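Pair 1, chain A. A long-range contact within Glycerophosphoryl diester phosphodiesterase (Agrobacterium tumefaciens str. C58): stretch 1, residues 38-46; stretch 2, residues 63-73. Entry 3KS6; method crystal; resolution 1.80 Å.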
# COMPACT_ATOMS: atom_id res chain seq x y z
N LEU A 38 7.10 -4.57 0.45
CA LEU A 38 8.20 -5.38 -0.08
C LEU A 38 9.36 -5.36 0.89
O LEU A 38 9.58 -4.34 1.55
CB LEU A 38 8.67 -4.81 -1.44
CG LEU A 38 7.68 -4.73 -2.63
CD1 LEU A 38 8.34 -4.04 -3.88
CD2 LEU A 38 7.16 -6.11 -2.98
N HIS A 39 10.11 -6.47 0.94
CA HIS A 39 11.35 -6.59 1.74
C HIS A 39 12.43 -7.35 0.97
O HIS A 39 12.12 -8.25 0.18
CB HIS A 39 11.06 -7.33 3.05
CG HIS A 39 10.10 -6.61 3.94
ND1 HIS A 39 10.50 -5.67 4.86
CD2 HIS A 39 8.75 -6.66 4.00
CE1 HIS A 39 9.43 -5.19 5.47
NE2 HIS A 39 8.36 -5.77 4.96
N PRO A 40 13.70 -6.99 1.18
CA PRO A 40 14.77 -7.75 0.56
C PRO A 40 15.11 -9.00 1.34
O PRO A 40 14.93 -9.00 2.56
CB PRO A 40 15.94 -6.77 0.62
CG PRO A 40 15.68 -5.97 1.86
CD PRO A 40 14.21 -5.87 1.98
N THR A 41 15.57 -10.05 0.66
CA THR A 41 16.14 -11.23 1.32
C THR A 41 17.66 -11.07 1.42
O THR A 41 18.23 -10.09 0.91
CB THR A 41 15.85 -12.51 0.56
OG1 THR A 41 16.55 -12.47 -0.69
CG2 THR A 41 14.31 -12.67 0.37
N ALA A 42 18.32 -11.99 2.12
CA ALA A 42 19.78 -11.90 2.28
C ALA A 42 20.52 -12.11 0.95
O ALA A 42 21.57 -11.50 0.74
CB ALA A 42 20.30 -12.91 3.36
N ASP A 43 19.92 -12.89 0.06
CA ASP A 43 20.52 -13.25 -1.22
C ASP A 43 20.01 -12.43 -2.41
O ASP A 43 20.10 -12.87 -3.55
CB ASP A 43 20.41 -14.78 -1.49
CG ASP A 43 18.97 -15.29 -1.56
OD1 ASP A 43 18.05 -14.63 -1.03
OD2 ASP A 43 18.75 -16.38 -2.15
N GLY A 44 19.45 -11.26 -2.12
CA GLY A 44 19.15 -10.28 -3.15
C GLY A 44 17.85 -10.39 -3.89
O GLY A 44 17.72 -9.86 -4.99
N ALA A 45 16.87 -11.05 -3.28
CA ALA A 45 15.55 -11.20 -3.87
C ALA A 45 14.62 -10.20 -3.19
O ALA A 45 15.01 -9.55 -2.21
CB ALA A 45 15.04 -12.61 -3.68
N ILE A 46 13.41 -10.07 -3.76
CA ILE A 46 12.37 -9.16 -3.30
C ILE A 46 11.12 -10.00 -2.98
O ILE A 46 10.59 -10.65 -3.85
CB ILE A 46 12.02 -8.12 -4.34
CG1 ILE A 46 13.26 -7.29 -4.71
CG2 ILE A 46 10.88 -7.20 -3.82
CD1 ILE A 46 13.02 -6.32 -5.82
N ALA A 63 13.81 -12.31 10.62
CA ALA A 63 13.86 -11.18 9.70
C ALA A 63 14.13 -11.63 8.28
O ALA A 63 15.13 -12.27 8.01
CB ALA A 63 14.93 -10.19 10.15
N ILE A 64 13.28 -11.19 7.34
CA ILE A 64 13.39 -11.58 5.94
C ILE A 64 14.80 -11.26 5.37
O ILE A 64 15.39 -12.10 4.67
CB ILE A 64 12.28 -10.90 5.10
CG1 ILE A 64 10.89 -11.44 5.51
CG2 ILE A 64 12.55 -11.04 3.58
CD1 ILE A 64 9.64 -10.62 4.93
N VAL A 65 15.33 -10.08 5.71
CA VAL A 65 16.62 -9.64 5.16
C VAL A 65 17.79 -10.53 5.62
O VAL A 65 18.83 -10.49 4.97
CB VAL A 65 16.90 -8.17 5.51
CG1 VAL A 65 17.20 -8.01 6.98
CG2 VAL A 65 18.01 -7.58 4.58
N ASP A 66 17.62 -11.31 6.70
CA ASP A 66 18.64 -12.23 7.20
C ASP A 66 18.49 -13.63 6.59
O ASP A 66 19.29 -14.53 6.88
CB ASP A 66 18.53 -12.36 8.72
CG ASP A 66 18.89 -11.10 9.46
OD1 ASP A 66 19.60 -10.25 8.91
OD2 ASP A 66 18.45 -10.97 10.63
N MSE A 67 17.49 -13.84 5.73
CA MSE A 67 17.17 -15.16 5.23
C MSE A 67 17.32 -15.22 3.72
O MSE A 67 17.10 -14.22 3.06
CB MSE A 67 15.68 -15.47 5.54
CG MSE A 67 15.36 -15.57 7.00
SE MSE A 67 13.39 -15.77 7.22
CE MSE A 67 13.38 -15.69 8.89
N THR A 68 17.61 -16.40 3.18
CA THR A 68 17.60 -16.59 1.75
C THR A 68 16.16 -16.69 1.28
O THR A 68 15.26 -17.01 2.06
CB THR A 68 18.30 -17.91 1.34
OG1 THR A 68 17.61 -19.01 1.92
CG2 THR A 68 19.76 -17.88 1.77
N LEU A 69 15.94 -16.45 -0.00
CA LEU A 69 14.63 -16.65 -0.59
C LEU A 69 14.15 -18.08 -0.37
O LEU A 69 12.99 -18.28 -0.08
CB LEU A 69 14.63 -16.34 -2.09
CG LEU A 69 13.29 -16.51 -2.81
CD1 LEU A 69 12.20 -15.59 -2.16
CD2 LEU A 69 13.46 -16.22 -4.32
N ALA A 70 15.02 -19.09 -0.52
CA ALA A 70 14.58 -20.48 -0.34
C ALA A 70 14.01 -20.72 1.08
O ALA A 70 13.03 -21.42 1.25
CB ALA A 70 15.71 -21.45 -0.63
N LYS A 71 14.63 -20.13 2.08
CA LYS A 71 14.16 -20.29 3.44
C LYS A 71 12.78 -19.61 3.57
O LYS A 71 11.83 -20.22 4.06
CB LYS A 71 15.18 -19.74 4.44
CG LYS A 71 14.72 -19.75 5.90
CD LYS A 71 14.30 -21.13 6.38
N VAL A 72 12.67 -18.39 3.06
CA VAL A 72 11.38 -17.67 3.09
C VAL A 72 10.29 -18.49 2.43
O VAL A 72 9.16 -18.59 2.93
CB VAL A 72 11.49 -16.28 2.40
CG1 VAL A 72 10.09 -15.64 2.22
CG2 VAL A 72 12.39 -15.36 3.18
N LYS A 73 10.64 -19.12 1.31
CA LYS A 73 9.69 -19.93 0.56
C LYS A 73 9.24 -21.19 1.27
O LYS A 73 8.25 -21.77 0.85
CB LYS A 73 10.25 -20.26 -0.84
CG LYS A 73 10.13 -19.09 -1.84
CD LYS A 73 8.74 -19.11 -2.49
CE LYS A 73 8.52 -17.98 -3.48
NZ LYS A 73 7.08 -17.99 -3.87
O HOH W 1 17.52 -18.85 -2.17

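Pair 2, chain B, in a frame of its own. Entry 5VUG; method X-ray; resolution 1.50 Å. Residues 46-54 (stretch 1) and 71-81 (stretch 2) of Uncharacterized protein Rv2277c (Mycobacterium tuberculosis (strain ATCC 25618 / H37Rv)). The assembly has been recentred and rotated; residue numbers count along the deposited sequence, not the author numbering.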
# COMPACT_ATOMS: atom_id res chain seq x y z
N VAL B 46 -14.37 -25.61 -0.85
CA VAL B 46 -14.38 -26.94 -0.25
C VAL B 46 -14.21 -26.85 1.26
O VAL B 46 -13.32 -26.13 1.76
CB VAL B 46 -13.31 -27.86 -0.87
CG1 VAL B 46 -13.53 -29.30 -0.42
CG2 VAL B 46 -13.33 -27.74 -2.40
N GLN B 47 -15.07 -27.55 2.00
CA GLN B 47 -14.96 -27.76 3.44
C GLN B 47 -15.13 -29.25 3.71
O GLN B 47 -15.35 -30.04 2.78
CB GLN B 47 -15.94 -26.87 4.23
CG GLN B 47 -15.69 -25.37 4.00
CD GLN B 47 -16.49 -24.49 4.94
OE1 GLN B 47 -16.40 -24.63 6.16
NE2 GLN B 47 -17.29 -23.58 4.38
N VAL B 48 -14.98 -29.68 4.96
CA VAL B 48 -15.03 -31.11 5.27
C VAL B 48 -16.07 -31.38 6.36
O VAL B 48 -16.19 -30.63 7.34
CB VAL B 48 -13.64 -31.69 5.61
CG1 VAL B 48 -13.04 -31.05 6.89
CG2 VAL B 48 -13.69 -33.20 5.73
N SER B 49 -16.84 -32.45 6.17
CA SER B 49 -17.83 -32.88 7.14
C SER B 49 -17.16 -33.37 8.43
O SER B 49 -15.95 -33.64 8.48
CB SER B 49 -18.67 -34.01 6.56
OG SER B 49 -17.89 -35.20 6.46
N SER B 50 -17.97 -33.53 9.48
CA SER B 50 -17.44 -34.08 10.73
C SER B 50 -16.86 -35.47 10.53
O SER B 50 -15.93 -35.86 11.25
CB SER B 50 -18.53 -34.12 11.80
OG SER B 50 -19.49 -35.12 11.51
N ASP B 51 -17.39 -36.24 9.57
CA ASP B 51 -16.88 -37.58 9.30
C ASP B 51 -15.95 -37.64 8.09
O ASP B 51 -15.81 -38.69 7.45
CB ASP B 51 -18.00 -38.63 9.25
CG ASP B 51 -19.12 -38.29 8.28
OD1 ASP B 51 -19.15 -37.17 7.73
OD2 ASP B 51 -19.98 -39.17 8.07
N GLY B 52 -15.31 -36.52 7.76
CA GLY B 52 -14.15 -36.54 6.88
C GLY B 52 -14.42 -36.59 5.40
O GLY B 52 -13.53 -36.98 4.65
N VAL B 53 -15.60 -36.17 4.95
CA VAL B 53 -15.92 -36.15 3.52
C VAL B 53 -15.88 -34.71 3.04
O VAL B 53 -16.66 -33.88 3.54
CB VAL B 53 -17.27 -36.81 3.23
CG1 VAL B 53 -17.56 -36.75 1.72
CG2 VAL B 53 -17.30 -38.23 3.75
N PRO B 54 -15.03 -34.36 2.08
CA PRO B 54 -15.06 -33.00 1.53
C PRO B 54 -16.39 -32.74 0.84
O PRO B 54 -16.90 -33.59 0.09
CB PRO B 54 -13.89 -33.00 0.53
CG PRO B 54 -12.96 -34.07 1.05
CD PRO B 54 -13.88 -35.14 1.58
N PRO B 71 -21.31 -24.81 11.87
CA PRO B 71 -20.20 -25.00 10.92
C PRO B 71 -20.35 -26.31 10.16
O PRO B 71 -21.00 -27.25 10.62
CB PRO B 71 -18.96 -25.02 11.83
CG PRO B 71 -19.47 -25.44 13.16
CD PRO B 71 -20.89 -24.97 13.27
N VAL B 72 -19.74 -26.36 8.98
CA VAL B 72 -19.78 -27.57 8.16
C VAL B 72 -19.31 -28.79 8.95
O VAL B 72 -19.91 -29.87 8.88
CB VAL B 72 -18.97 -27.38 6.88
CG1 VAL B 72 -18.88 -28.70 6.10
CG2 VAL B 72 -19.60 -26.30 6.03
N ASN B 73 -18.21 -28.65 9.70
CA ASN B 73 -17.67 -29.80 10.42
C ASN B 73 -18.46 -30.14 11.68
O ASN B 73 -18.00 -30.98 12.47
CB ASN B 73 -16.17 -29.65 10.70
CG ASN B 73 -15.84 -28.48 11.61
OD1 ASN B 73 -16.71 -27.89 12.26
ND2 ASN B 73 -14.55 -28.14 11.68
N SER B 74 -19.61 -29.51 11.90
CA SER B 74 -20.48 -29.93 12.99
C SER B 74 -21.51 -30.97 12.56
O SER B 74 -22.31 -31.42 13.39
CB SER B 74 -21.18 -28.73 13.65
OG SER B 74 -22.22 -28.22 12.82
N LYS B 75 -21.51 -31.35 11.27
CA LYS B 75 -22.48 -32.28 10.72
C LYS B 75 -21.77 -33.36 9.92
O LYS B 75 -20.72 -33.13 9.32
CB LYS B 75 -23.49 -31.57 9.82
CG LYS B 75 -24.30 -30.46 10.52
CD LYS B 75 -25.53 -30.09 9.70
CE LYS B 75 -26.31 -28.93 10.34
NZ LYS B 75 -26.79 -29.22 11.73
N THR B 76 -22.36 -34.56 9.91
CA THR B 76 -21.90 -35.63 9.06
C THR B 76 -22.28 -35.33 7.61
O THR B 76 -23.15 -34.50 7.34
CB THR B 76 -22.58 -36.94 9.46
OG1 THR B 76 -23.99 -36.80 9.22
CG2 THR B 76 -22.36 -37.23 10.92
N VAL B 77 -21.64 -36.04 6.68
CA VAL B 77 -21.97 -35.83 5.27
C VAL B 77 -23.43 -36.19 5.00
O VAL B 77 -24.11 -35.54 4.20
CB VAL B 77 -20.99 -36.58 4.35
CG1 VAL B 77 -21.14 -38.08 4.50
CG2 VAL B 77 -21.19 -36.16 2.89
N GLN B 78 -23.94 -37.23 5.66
CA GLN B 78 -25.34 -37.59 5.47
C GLN B 78 -26.26 -36.45 5.88
O GLN B 78 -27.24 -36.14 5.18
CB GLN B 78 -25.67 -38.88 6.23
CG GLN B 78 -27.10 -39.37 6.02
CD GLN B 78 -27.35 -40.73 6.64
OE1 GLN B 78 -26.41 -41.47 6.95
NE2 GLN B 78 -28.62 -41.08 6.82
N GLN B 79 -25.94 -35.78 6.99
CA GLN B 79 -26.72 -34.62 7.42
C GLN B 79 -26.58 -33.45 6.46
O GLN B 79 -27.57 -32.77 6.17
CB GLN B 79 -26.30 -34.22 8.83
CG GLN B 79 -26.67 -35.27 9.87
CD GLN B 79 -26.03 -35.03 11.21
OE1 GLN B 79 -24.99 -34.39 11.32
NE2 GLN B 79 -26.66 -35.56 12.26
N LEU B 80 -25.36 -33.18 5.98
CA LEU B 80 -25.13 -32.05 5.09
C LEU B 80 -25.88 -32.23 3.78
O LEU B 80 -26.43 -31.26 3.23
CB LEU B 80 -23.64 -31.89 4.81
CG LEU B 80 -22.82 -31.43 6.02
CD1 LEU B 80 -21.35 -31.77 5.84
CD2 LEU B 80 -23.01 -29.95 6.22
N GLN B 81 -25.90 -33.45 3.25
CA GLN B 81 -26.55 -33.69 1.96
C GLN B 81 -28.07 -33.60 2.04
O GLN B 81 -28.73 -33.58 0.99
CB GLN B 81 -26.10 -35.02 1.37
CG GLN B 81 -24.65 -35.02 0.91
CD GLN B 81 -24.26 -36.33 0.24
OE1 GLN B 81 -24.06 -37.35 0.91
NE2 GLN B 81 -24.14 -36.31 -1.08
O HOH W 2 -17.99 -24.22 8.26
O HOH W 3 -21.30 -34.46 13.43
O HOH W 4 -22.48 -39.58 7.17

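Where do the two contacts differ most sharply? They part at the strand residue that faces the 3-10 segment. In pair 1 the side chain of His A39 meets Ile A64 through carbon, His A39 CB to Ile A64 CG2 at 4.0 Å, and its ring nitrogens are hydrogen-bonded elsewhere in the structure. In pair 2 the matching Gln B47 brings its amide to the other stretch: Gln B47 OE1 lies 3.6 Å from Val B72 CG2 and accepts from a water at 2.7 Å, and that water accepts from Val B72 N at 2.9 Å. One pair packs here by apolar contact, while the other adds a water bridge.

What backbone do they share? A strand runs into a type I turn, Thr A41 to Gly A44 in pair 1 and Ser B49 to Gly B52 in pair 2, which sits against a 3-10 segment and the start of a helix. The 14 central residues superpose at 0.4 Å. Both turns end in a glycine with positive phi, a conformation that favours this residue. The peptide after the 3-10 segment receives the turn: Ala A42 N donates to Met A67 O at 2.7 Å, and Ser B50 N donates to Lys B75 O at 2.8 Å.

How is the helix start held to the turn? An aspartate does it in both. Leu A69 N donates to Asp A43 OD1 at 3.0 Å, and Val B77 N to Asp B51 OD1 at 2.9 Å. The turn's first hydroxyl steadies the carboxylate: Thr A41 OG1 donates to Asp A43 OD1, and Ser B49 OG to Asp B51 OD1, each at 2.7 Å. The other carboxylate oxygen, Asp A43 OD2 or Asp B51 OD2, accepts from a water that in turn accepts from Ala A70 N or Gln B78 N. Thr A68 and Thr B76 cap their helices, and Gln B79 OE1 also accepts from Thr B76 N at 3.0 Å.

How do different side chains fill the same space? Just after the turn, a small residue meets a long one in pair 1, Ala A45 CB to Leu A69 CD2 at 4.0 Å; pair 2 uses two valines, Val B53 CG1 to Val B77 CG2 at 3.9 Å. A similar trade follows at the next helical turn. Thr A41 CG2 reaches Val A72 CG2 at 4.3 Å, whereas Ser B49, lacking that methyl, has its CB met by Leu B80 CD1 at 3.6 Å.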